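Long-range contact in porin (Pseudomonas aeruginosa, PDB 3T24), which forms a beta-barrel channel in the bacterial outer membrane that probably lets small carboxylate-bearing substrates through: residues T329-Y334 with D355-Y360. Sequence-based numbering, arbitrary orientation.
Sequences TFMTRY and DMDIAY. With SO4 (sulfate ion), chain I.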
ATOM      1  N   THR A 329      -2.302  19.773   5.611  1.00 53.81           N
ATOM      2  CA  THR A 329      -2.817  18.735   6.493  1.00 58.30           C
ATOM      3  C   THR A 329      -1.768  18.257   7.495  1.00 56.60           C
ATOM      4  O   THR A 329      -0.573  18.241   7.203  1.00 55.56           O
ATOM      5  CB  THR A 329      -3.358  17.511   5.704  1.00 53.03           C
ATOM      6  OG1 THR A 329      -2.334  16.975   4.851  1.00 48.86           O
ATOM      7  CG2 THR A 329      -4.560  17.901   4.872  1.00 51.47           C
ATOM      8  N   PHE A 330      -2.233  17.876   8.678  1.00 54.16           N
ATOM      9  CA  PHE A 330      -1.366  17.344   9.708  1.00 51.79           C
ATOM     10  C   PHE A 330      -1.856  15.963  10.045  1.00 56.12           C
ATOM     11  O   PHE A 330      -3.048  15.673   9.946  1.00 66.28           O
ATOM     12  CB  PHE A 330      -1.407  18.214  10.962  1.00 60.56           C
ATOM     13  CG  PHE A 330      -0.605  17.659  12.113  1.00 64.20           C
ATOM     14  CD1 PHE A 330       0.771  17.820  12.158  1.00 66.15           C
ATOM     15  CD2 PHE A 330      -1.230  16.991  13.154  1.00 63.88           C
ATOM     16  CE1 PHE A 330       1.513  17.313  13.217  1.00 65.41           C
ATOM     17  CE2 PHE A 330      -0.497  16.486  14.214  1.00 65.61           C
ATOM     18  CZ  PHE A 330       0.877  16.646  14.244  1.00 65.60           C
ATOM     19  N   MET A 331      -0.933  15.099  10.432  1.00 49.39           N
ATOM     20  CA  MET A 331      -1.300  13.786  10.917  1.00 46.03           C
ATOM     21  C   MET A 331      -0.230  13.328  11.885  1.00 49.16           C
ATOM     22  O   MET A 331       0.952  13.585  11.676  1.00 51.63           O
ATOM     23  CB  MET A 331      -1.464  12.787   9.756  1.00 40.85           C
ATOM     24  CG  MET A 331      -1.937  11.394  10.201  1.00 51.13           C
ATOM     25  SD  MET A 331      -0.676  10.372  11.025  1.00 50.16           S
ATOM     26  CE  MET A 331       0.286   9.827   9.618  1.00 37.89           C
ATOM     27  N   THR A 332      -0.646  12.680  12.964  1.00 51.87           N
ATOM     28  CA  THR A 332       0.300  12.007  13.838  1.00 45.01           C
ATOM     29  C   THR A 332      -0.316  10.722  14.359  1.00 42.03           C
ATOM     30  O   THR A 332      -1.526  10.635  14.559  1.00 45.19           O
ATOM     31  CB  THR A 332       0.782  12.894  15.009  1.00 47.52           C
ATOM     32  OG1 THR A 332       1.861  12.233  15.680  1.00 47.11           O
ATOM     33  CG2 THR A 332      -0.339  13.162  16.009  1.00 47.35           C
ATOM     34  N   ARG A 333       0.521   9.715  14.552  1.00 38.93           N
ATOM     35  CA  ARG A 333       0.047   8.451  15.075  1.00 39.86           C
ATOM     36  C   ARG A 333       1.097   7.759  15.928  1.00 42.89           C
ATOM     37  O   ARG A 333       2.306   7.971  15.780  1.00 38.81           O
ATOM     38  CB  ARG A 333      -0.394   7.522  13.942  1.00 35.93           C
ATOM     39  CG  ARG A 333       0.719   7.174  12.990  1.00 33.50           C
ATOM     40  CD  ARG A 333       0.214   6.530  11.720  1.00 31.25           C
ATOM     41  NE  ARG A 333       1.267   6.481  10.705  1.00 34.16           N
ATOM     42  CZ  ARG A 333       1.028   6.269   9.417  1.00 39.40           C
ATOM     43  NH1 ARG A 333      -0.217   6.083   9.005  1.00 41.98           N
ATOM     44  NH2 ARG A 333       2.021   6.241   8.542  1.00 42.49           N
ATOM     45  N   TYR A 334       0.602   6.913  16.821  1.00 44.29           N
ATOM     46  CA  TYR A 334       1.437   6.173  17.742  1.00 37.86           C
ATOM     47  C   TYR A 334       0.998   4.725  17.717  1.00 38.29           C
ATOM     48  O   TYR A 334      -0.195   4.424  17.763  1.00 39.37           O
ATOM     49  CB  TYR A 334       1.282   6.755  19.138  1.00 43.80           C
ATOM     50  CG  TYR A 334       1.948   5.956  20.234  1.00 54.86           C
ATOM     51  CD1 TYR A 334       1.199   5.142  21.081  1.00 56.79           C
ATOM     52  CD2 TYR A 334       3.325   6.014  20.431  1.00 57.52           C
ATOM     53  CE1 TYR A 334       1.804   4.409  22.094  1.00 56.35           C
ATOM     54  CE2 TYR A 334       3.938   5.278  21.444  1.00 54.75           C
ATOM     55  CZ  TYR A 334       3.170   4.481  22.267  1.00 56.04           C
ATOM     56  OH  TYR A 334       3.764   3.764  23.275  1.00 63.55           O
ATOM     57  N   ASP A 355       4.728   8.391  14.377  1.00 35.53           N
ATOM     58  CA  ASP A 355       4.845   9.067  13.077  1.00 38.98           C
ATOM     59  C   ASP A 355       4.246  10.461  13.111  1.00 44.31           C
ATOM     60  O   ASP A 355       3.245  10.707  13.792  1.00 45.23           O
ATOM     61  CB  ASP A 355       4.138   8.290  11.952  1.00 34.62           C
ATOM     62  CG  ASP A 355       4.731   6.937  11.719  1.00 37.78           C
ATOM     63  OD1 ASP A 355       5.807   6.649  12.304  1.00 42.15           O
ATOM     64  OD2 ASP A 355       4.119   6.160  10.948  1.00 33.67           O
ATOM     65  N   MET A 356       4.842  11.357  12.333  1.00 44.77           N
ATOM     66  CA  MET A 356       4.325  12.704  12.171  1.00 48.19           C
ATOM     67  C   MET A 356       4.387  13.098  10.670  1.00 49.32           C
ATOM     68  O   MET A 356       5.458  13.123  10.072  1.00 49.63           O
ATOM     69  CB  MET A 356       5.129  13.657  13.064  1.00 48.71           C
ATOM     70  CG  MET A 356       4.503  15.022  13.297  1.00 63.01           C
ATOM     71  SD  MET A 356       5.115  16.317  12.193  1.00127.64           S
ATOM     72  CE  MET A 356       6.772  16.575  12.826  1.00 71.05           C
ATOM     73  N   ASP A 357       3.234  13.363  10.061  1.00 46.82           N
ATOM     74  CA  ASP A 357       3.177  13.787   8.659  1.00 47.02           C
ATOM     75  C   ASP A 357       2.670  15.200   8.501  1.00 50.50           C
ATOM     76  O   ASP A 357       1.653  15.570   9.073  1.00 56.51           O
ATOM     77  CB  ASP A 357       2.291  12.852   7.838  1.00 49.94           C
ATOM     78  CG  ASP A 357       2.888  11.464   7.700  1.00 59.32           C
ATOM     79  OD1 ASP A 357       3.866  11.165   8.418  1.00 55.37           O
ATOM     80  OD2 ASP A 357       2.383  10.673   6.873  1.00 68.01           O
ATOM     81  N   ILE A 358       3.391  15.990   7.719  1.00 52.61           N
ATOM     82  CA  ILE A 358       2.925  17.314   7.342  1.00 52.54           C
ATOM     83  C   ILE A 358       2.929  17.434   5.830  1.00 51.11           C
ATOM     84  O   ILE A 358       3.939  17.179   5.187  1.00 56.32           O
ATOM     85  CB  ILE A 358       3.778  18.426   7.974  1.00 55.30           C
ATOM     86  CG1 ILE A 358       3.771  18.279   9.499  1.00 60.06           C
ATOM     87  CG2 ILE A 358       3.239  19.782   7.583  1.00 51.09           C
ATOM     88  CD1 ILE A 358       4.426  19.439  10.262  1.00 62.28           C
ATOM     89  N   ALA A 359       1.792  17.808   5.263  1.00 52.41           N
ATOM     90  CA  ALA A 359       1.642  17.862   3.813  1.00 50.76           C
ATOM     91  C   ALA A 359       0.965  19.151   3.351  1.00 52.48           C
ATOM     92  O   ALA A 359      -0.032  19.583   3.926  1.00 59.26           O
ATOM     93  CB  ALA A 359       0.861  16.657   3.316  1.00 44.04           C
ATOM     94  N   TYR A 360       1.518  19.752   2.305  1.00 53.11           N
ATOM     95  CA  TYR A 360       0.955  20.964   1.727  1.00 56.20           C
ATOM     96  C   TYR A 360       0.805  20.841   0.208  1.00 58.58           C
ATOM     97  O   TYR A 360       1.691  20.329  -0.491  1.00 51.28           O
ATOM     98  CB  TYR A 360       1.802  22.188   2.082  1.00 55.83           C
ATOM     99  CG  TYR A 360       1.190  23.493   1.616  1.00 63.66           C
ATOM    100  CD1 TYR A 360       0.061  24.005   2.238  1.00 68.16           C
ATOM    101  CD2 TYR A 360       1.732  24.203   0.551  1.00 63.67           C
ATOM    102  CE1 TYR A 360      -0.514  25.190   1.822  1.00 73.60           C
ATOM    103  CE2 TYR A 360       1.161  25.398   0.123  1.00 72.79           C
ATOM    104  CZ  TYR A 360       0.039  25.888   0.767  1.00 76.05           C
ATOM    105  OH  TYR A 360      -0.543  27.068   0.359  1.00 70.11           O
TER
HETATM  106  S   SO4 I 400      -1.210   7.771   5.374  1.00115.89           S
HETATM  107  O1  SO4 I 400      -0.306   6.885   6.105  1.00114.54           O
HETATM  108  O2  SO4 I 400      -0.925   9.165   5.705  1.00116.48           O
HETATM  109  O3  SO4 I 400      -0.996   7.579   3.940  1.00119.82           O
HETATM  110  O4  SO4 I 400      -2.598   7.467   5.723  1.00110.80           O
HETATM  111  O   HOH W   1       4.189   8.551   8.347  1.00 39.39           O
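Two neighbouring antiparallel strands of an OprD-family porin barrel, the arms of one beta hairpin, meet here, with R333 reaching across to D355 on the face that carries the charged side chains, consistent with the channel side. The R333 NE to D355 OD2 salt bridge measures 2.9 Å, and R333 NH2 adds a weak bond to the same oxygen. NE comes to OD2 on the anti side; because both nitrogens share this one oxygen and the guanidinium and carboxylate planes stand 65° apart, this is not the flat pairing of two nitrogens with two oxygens. With CG anti to the backbone N (chi1 -176°) and the chain bent beyond it, M331 brings its CE over the centre of the guanidinium, 3.5 Å above the plane; the same methyl lies 3.6 Å from D357 OD2. R333 NH1, the guanidinium nitrogen not turned to D355, donates to O1 of a sulfate ion, probably from the crystallisation liquor, at 3.0 Å. A water donates to D357 OD1 and accepts a weak bond from R333 NH2, joining the arginine to the second acid.

On the opposite face F330 and M356 cross at about a right angle, F330 CE1 lying 3.8 Å from M356 CG, with the sulfur in an oblique Met-aromatic contact; I358 CG1 meets the ring's edge. T332 OG1 donates to D355 O at 2.8 Å, while R333 N reaches that carbonyl from the other side of its plane.

Strand 310-319 flanks 329-334 and strand 371-381 flanks 355-360, continuing the barrel wall both ways. R315 shares the sulfate, and Q300 N gives D355 OD2 a further hydrogen bond.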